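Member of DUF4221 family (Bacteroides vulgatus, PDB 3S9J) is of unknown function but folds as a six-bladed beta-propeller, which binds sodium ions in the crystal. Local coordinates at residues A138-D142 against S143-L147. Sequence-based numbering, arbitrary orientation.
Sequences AFIKD and SCIFL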
ATOM      1  N   ALA A 138       5.301   5.552  -0.271  1.00 23.96           N
ATOM      2  CA  ALA A 138       6.161   6.654  -0.716  1.00 23.94           C
ATOM      3  C   ALA A 138       7.578   6.334  -0.290  1.00 22.80           C
ATOM      4  O   ALA A 138       7.847   5.327   0.379  1.00 23.61           O
ATOM      5  CB  ALA A 138       5.699   7.995  -0.183  1.00 20.74           C
ATOM      6  N   PHE A 139       8.524   7.188  -0.680  1.00 22.19           N
ATOM      7  CA  PHE A 139       9.880   7.055  -0.227  1.00 23.97           C
ATOM      8  C   PHE A 139      10.574   8.424  -0.343  1.00 25.05           C
ATOM      9  O   PHE A 139      10.081   9.346  -1.037  1.00 24.64           O
ATOM     10  CB  PHE A 139      10.655   5.949  -0.950  1.00 26.12           C
ATOM     11  CG  PHE A 139      10.773   6.130  -2.460  1.00 26.21           C
ATOM     12  CD1 PHE A 139       9.774   5.665  -3.306  1.00 28.13           C
ATOM     13  CD2 PHE A 139      11.878   6.749  -3.023  1.00 28.47           C
ATOM     14  CE1 PHE A 139       9.876   5.834  -4.689  1.00 28.73           C
ATOM     15  CE2 PHE A 139      11.994   6.910  -4.421  1.00 27.64           C
ATOM     16  CZ  PHE A 139      10.993   6.430  -5.240  1.00 29.56           C
ATOM     17  N   ILE A 140      11.651   8.567   0.399  1.00 27.61           N
ATOM     18  CA  ILE A 140      12.387   9.843   0.453  1.00 26.02           C
ATOM     19  C   ILE A 140      13.799   9.584  -0.017  1.00 29.02           C
ATOM     20  O   ILE A 140      14.493   8.701   0.489  1.00 28.46           O
ATOM     21  CB  ILE A 140      12.337  10.498   1.856  1.00 26.52           C
ATOM     22  CG1 ILE A 140      10.879  10.853   2.210  1.00 30.13           C
ATOM     23  CG2 ILE A 140      13.241  11.785   1.941  1.00 27.98           C
ATOM     24  CD1 ILE A 140      10.667  11.453   3.580  1.00 32.34           C
ATOM     25  N   LYS A 141      14.212  10.340  -1.029  1.00 29.53           N
ATOM     26  CA  LYS A 141      15.589  10.257  -1.551  1.00 32.35           C
ATOM     27  C   LYS A 141      16.062  11.693  -1.743  1.00 34.43           C
ATOM     28  O   LYS A 141      15.360  12.498  -2.366  1.00 30.92           O
ATOM     29  CB  LYS A 141      15.628   9.463  -2.869  1.00 33.79           C
ATOM     30  CG  LYS A 141      17.036   9.263  -3.480  1.00 43.28           C
ATOM     31  CD  LYS A 141      17.016   8.359  -4.750  1.00 48.97           C
ATOM     32  CE  LYS A 141      18.433   8.053  -5.297  1.00 54.56           C
ATOM     33  NZ  LYS A 141      18.453   7.074  -6.489  1.00 53.18           N
ATOM     34  N   ASP A 142      17.224  12.023  -1.164  1.00 37.19           N
ATOM     35  CA  ASP A 142      17.820  13.352  -1.315  0.50 38.17           C
ATOM     36  C   ASP A 142      16.818  14.463  -0.958  1.00 38.73           C
ATOM     37  O   ASP A 142      16.672  15.425  -1.702  1.00 38.27           O
ATOM     38  CB  ASP A 142      18.309  13.506  -2.752  0.50 40.24           C
ATOM     39  CG  ASP A 142      19.511  14.419  -2.879  0.50 41.51           C
ATOM     40  OD1 ASP A 142      19.974  15.007  -1.872  0.50 39.44           O
ATOM     41  OD2 ASP A 142      19.998  14.523  -4.020  0.50 41.37           O
ATOM     42  N   SER A 143      16.122  14.287   0.164  1.00 36.11           N
ATOM     43  CA  SER A 143      15.150  15.250   0.703  1.00 35.06           C
ATOM     44  C   SER A 143      13.963  15.606  -0.231  1.00 30.30           C
ATOM     45  O   SER A 143      13.385  16.688  -0.120  1.00 28.49           O
ATOM     46  CB  SER A 143      15.890  16.507   1.185  1.00 42.35           C
ATOM     47  OG  SER A 143      16.738  16.162   2.285  1.00 47.85           O
ATOM     48  N   CYS A 144      13.598  14.664  -1.098  1.00 28.43           N
ATOM     49  CA  CYS A 144      12.375  14.742  -1.886  1.00 26.28           C
ATOM     50  C   CYS A 144      11.515  13.526  -1.580  1.00 25.21           C
ATOM     51  O   CYS A 144      12.031  12.415  -1.433  1.00 25.54           O
ATOM     52  CB  CYS A 144      12.685  14.732  -3.379  1.00 28.88           C
ATOM     53  SG  CYS A 144      13.724  16.137  -3.906  1.00 31.90           S
ATOM     54  N   ILE A 145      10.209  13.749  -1.540  1.00 23.36           N
ATOM     55  CA  ILE A 145       9.247  12.660  -1.354  1.00 24.80           C
ATOM     56  C   ILE A 145       8.729  12.234  -2.725  1.00 25.80           C
ATOM     57  O   ILE A 145       8.340  13.072  -3.522  1.00 27.57           O
ATOM     58  CB  ILE A 145       8.104  13.052  -0.429  1.00 24.02           C
ATOM     59  CG1 ILE A 145       7.233  11.798  -0.171  1.00 25.09           C
ATOM     60  CG2 ILE A 145       7.304  14.236  -0.972  1.00 24.22           C
ATOM     61  CD1 ILE A 145       6.199  11.986   0.854  1.00 33.51           C
ATOM     62  N   PHE A 146       8.730  10.924  -2.965  1.00 24.49           N
ATOM     63  CA  PHE A 146       8.334  10.304  -4.222  1.00 24.79           C
ATOM     64  C   PHE A 146       7.035   9.595  -4.013  1.00 25.54           C
ATOM     65  O   PHE A 146       6.879   8.840  -3.034  1.00 25.19           O
ATOM     66  CB  PHE A 146       9.365   9.290  -4.636  1.00 25.89           C
ATOM     67  CG  PHE A 146      10.636   9.892  -5.128  1.00 25.72           C
ATOM     68  CD1 PHE A 146      11.527  10.511  -4.242  1.00 27.42           C
ATOM     69  CD2 PHE A 146      10.970   9.820  -6.481  1.00 29.72           C
ATOM     70  CE1 PHE A 146      12.713  11.048  -4.709  1.00 30.28           C
ATOM     71  CE2 PHE A 146      12.169  10.375  -6.937  1.00 31.85           C
ATOM     72  CZ  PHE A 146      13.024  10.975  -6.056  1.00 31.44           C
ATOM     73  N   LEU A 147       6.113   9.815  -4.936  1.00 25.51           N
ATOM     74  CA  LEU A 147       4.705   9.388  -4.870  0.50 26.00           C
ATOM     75  C   LEU A 147       4.279   8.774  -6.210  1.00 25.19           C
ATOM     76  O   LEU A 147       4.690   9.272  -7.243  1.00 24.67           O
ATOM     77  CB  LEU A 147       3.769  10.605  -4.687  0.50 26.28           C
ATOM     78  CG  LEU A 147       3.648  11.388  -3.368  0.50 33.55           C
ATOM     79  CD1 LEU A 147       2.194  11.716  -3.106  0.50 27.08           C
ATOM     80  CD2 LEU A 147       4.204  10.643  -2.204  0.50 32.97           C
TER
HETATM   81  O   HOH W   1      19.356  15.802   0.569  1.00 53.74           O
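Phe139 and Phe146 face each other as an antiparallel hydrogen-bonded pair in a tight beta hairpin, the first two strands of one four-stranded blade of the six-bladed propeller. Their two backbone bonds are unequal: Phe146 N donates to Phe139 O at 2.8 Å with an N-H...O angle of 163°, whereas the return bond from Phe139 N to Phe146 O is weak at 3.3 Å. Phe139 O also receives a CA-H...O contact from Ile145. Next to the turn the exchange is more even, Lys141 N reaching Cys144 O at 3.0 Å, in the carbonyl plane, and Cys144 N reaching Lys141 O at 3.1 Å. The latter donor stands 53° out of the Lys141 carbonyl plane, as the type I' turn from Lys141 to Cys144 closes the chain. Asp142 and Ser143, both with positive phi, form its corner.

The two rings share one side of the hairpin with near-parallel planes, yet barely overlap. Instead, Phe146 CB makes a CH-pi contact over the face of the Phe139 ring, 3.5 Å from its centroid. Phe139 has chi1 at 60°, placing CG between its backbone N and carbonyl carbon and bringing the ring over its cross-strand neighbour. Replacing Phe139 with alanine would remove the ring, and is likely to leave Phe146 CB and one face of the Phe146 ring without this partner and to end the stacking with Tyr205. Outside the hairpin, Tyr203 OH and Tyr207 OH hydrogen-bond to Ala138 N and Ile140 N, while Ser143, Ile145 and Leu147 make backbone bonds to Leu172, just after strand 165-171, and to Gln170 and Ala168 within it. Towards the turn, Lys141 O lies in plane at the edge of the Phe146 ring, 3.8 Å from Phe146 CE1.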